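Local coordinates for protein tryptophan synthase alpha chain (Chlamydia trachomatis, PDB 6V82) that is a tryptophan synthase alpha subunit, a type that in relatives cleaves indoleglycerol phosphate to indole and glyceraldehyde 3-phosphate, but is catalytically impaired and allosterically regulates the beta subunit, at residues D55-I59 / K227-H232. Residues are numbered along the deposited sequence; the frame is centred on the assembly and turned at random.
Sequences DNPEI and KTAFVH
Two loop-to-helix junctions, remote in sequence, meet here through side chains. Residues D55 and N56 are extended (phi/psi -113/154° and -74/161°) before helix 57-68 begins at P57; K227, directly after strand 223-226, leads through T228 into a helix that includes 229-232. The backbones come closest at E58 and T228, with CA atoms 7.1 Å apart. N56 (chi1 p) is the N-cap of its helix, its OD1 accepting from E58 N at 3.0 Å, while its ND2 makes a weak, 3.4 Å hydrogen bond to T228 OG1, whose stronger partner is the carboxylate of D207 (OD2). Toward the barrel interior K227 (chi1 t, chi2 p, chi4 m) reaches D55 in a salt bridge, NZ to OD1 2.6 Å; OD2 of D55 is bound by the hydroxyls of Y95 and Y97. At the outer end H232 ND1 (chi1 t) donates to E58 OE1 at 2.7 Å, nearly straight at 176°. Between these polar ties CD1 of I59 (m, m) lies 4.0 Å from V231 CG1, and CG1 of I59 lies 4.1 Å from K227 CE; Y17 of strand 13-19 packs on I59 and V231. Both segments follow strands of the TIM barrel (42-46 and 223-226) on the side of their C-terminal ends, where the active sites of this fold lie; D55 is a predicted proton acceptor, and K227 approaches E44, the other predicted one, within about 5 Å between side chains.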
loop_
_atom_site.group_PDB
_atom_site.type_symbol
_atom_site.label_atom_id
_atom_site.label_comp_id
_atom_site.label_asym_id
_atom_site.label_seq_id
_atom_site.Cartn_x
_atom_site.Cartn_y
_atom_site.Cartn_z
ATOM N N ASP A 55 4.035 -5.960 36.582
ATOM C CA ASP A 55 3.477 -7.123 37.245
ATOM C C ASP A 55 3.175 -8.219 36.231
ATOM O O ASP A 55 2.980 -7.954 35.042
ATOM C CB ASP A 55 2.230 -6.733 38.026
ATOM C CG ASP A 55 2.570 -6.037 39.339
ATOM O OD1 ASP A 55 2.916 -6.740 40.311
ATOM O OD2 ASP A 55 2.534 -4.790 39.396
ATOM N N ASN A 56 3.171 -9.462 36.700
ATOM C CA ASN A 56 2.933 -10.572 35.798
ATOM C C ASN A 56 1.452 -10.616 35.411
ATOM O O ASN A 56 0.611 -9.998 36.069
ATOM C CB ASN A 56 3.408 -11.881 36.435
ATOM C CG ASN A 56 2.381 -12.497 37.339
ATOM O OD1 ASN A 56 1.550 -13.290 36.905
ATOM N ND2 ASN A 56 2.441 -12.154 38.610
ATOM N N PRO A 57 1.115 -11.305 34.316
ATOM C CA PRO A 57 -0.264 -11.226 33.793
ATOM C C PRO A 57 -1.354 -11.568 34.805
ATOM O O PRO A 57 -2.434 -10.963 34.776
ATOM C CB PRO A 57 -0.240 -12.232 32.634
ATOM C CG PRO A 57 1.181 -12.290 32.224
ATOM C CD PRO A 57 1.978 -12.142 33.469
ATOM N N GLU A 58 -1.105 -12.537 35.687
ATOM C CA GLU A 58 -2.077 -12.895 36.711
ATOM C C GLU A 58 -2.487 -11.675 37.514
ATOM O O GLU A 58 -3.673 -11.444 37.769
ATOM C CB GLU A 58 -1.488 -13.960 37.638
ATOM C CG GLU A 58 -1.778 -15.399 37.251
ATOM C CD GLU A 58 -2.979 -15.959 37.987
ATOM O OE1 GLU A 58 -3.550 -16.971 37.523
ATOM O OE2 GLU A 58 -3.352 -15.383 39.033
ATOM N N ILE A 59 -1.500 -10.881 37.924
ATOM C CA ILE A 59 -1.775 -9.702 38.727
ATOM C C ILE A 59 -2.367 -8.595 37.867
ATOM O O ILE A 59 -3.191 -7.800 38.342
ATOM C CB ILE A 59 -0.478 -9.279 39.435
ATOM C CG1 ILE A 59 0.058 -10.463 40.250
ATOM C CG2 ILE A 59 -0.708 -8.082 40.331
ATOM C CD1 ILE A 59 -0.977 -11.100 41.174
ATOM N N LYS A 227 3.303 -13.823 46.180
ATOM C CA LYS A 227 2.735 -12.767 45.347
ATOM C C LYS A 227 1.533 -13.239 44.535
ATOM O O LYS A 227 0.495 -12.571 44.518
ATOM C CB LYS A 227 3.807 -12.211 44.404
ATOM C CG LYS A 227 3.313 -11.125 43.458
ATOM C CD LYS A 227 2.802 -9.917 44.244
ATOM C CE LYS A 227 2.225 -8.840 43.326
ATOM N NZ LYS A 227 3.257 -8.086 42.537
ATOM N N THR A 228 1.662 -14.375 43.849
ATOM C CA THR A 228 0.644 -14.870 42.926
ATOM C C THR A 228 -0.359 -15.830 43.573
ATOM O O THR A 228 -1.561 -15.744 43.290
ATOM C CB THR A 228 1.321 -15.565 41.736
ATOM O OG1 THR A 228 2.015 -14.593 40.940
ATOM C CG2 THR A 228 0.309 -16.288 40.858
ATOM N N ALA A 229 0.099 -16.725 44.458
ATOM C CA ALA A 229 -0.697 -17.909 44.793
ATOM C C ALA A 229 -2.066 -17.539 45.356
ATOM O O ALA A 229 -3.081 -18.115 44.947
ATOM C CB ALA A 229 0.068 -18.804 45.770
ATOM N N PHE A 230 -2.115 -16.571 46.282
ATOM C CA PHE A 230 -3.378 -16.176 46.903
ATOM C C PHE A 230 -4.342 -15.593 45.875
ATOM O O PHE A 230 -5.516 -15.980 45.819
ATOM C CB PHE A 230 -3.118 -15.170 48.027
ATOM C CG PHE A 230 -2.346 -15.742 49.193
ATOM C CD1 PHE A 230 -2.657 -16.994 49.702
ATOM C CD2 PHE A 230 -1.306 -15.029 49.772
ATOM C CE1 PHE A 230 -1.944 -17.521 50.774
ATOM C CE2 PHE A 230 -0.592 -15.550 50.843
ATOM C CZ PHE A 230 -0.911 -16.800 51.342
ATOM N N VAL A 231 -3.863 -14.655 45.053
ATOM C CA VAL A 231 -4.705 -14.071 44.010
ATOM C C VAL A 231 -5.231 -15.163 43.087
ATOM O O VAL A 231 -6.430 -15.231 42.782
ATOM C CB VAL A 231 -3.923 -12.998 43.226
ATOM C CG1 VAL A 231 -4.644 -12.630 41.928
ATOM C CG2 VAL A 231 -3.712 -11.768 44.089
ATOM N N HIS A 232 -4.342 -16.045 42.643
ATOM C CA HIS A 232 -4.753 -17.116 41.745
ATOM C C HIS A 232 -5.809 -18.002 42.395
ATOM O O HIS A 232 -6.750 -18.450 41.731
ATOM C CB HIS A 232 -3.533 -17.932 41.333
ATOM C CG HIS A 232 -3.864 -19.134 40.516
ATOM N ND1 HIS A 232 -3.966 -19.092 39.142
ATOM C CD2 HIS A 232 -4.124 -20.411 40.876
ATOM C CE1 HIS A 232 -4.269 -20.295 38.690
ATOM N NE2 HIS A 232 -4.372 -21.114 39.722
#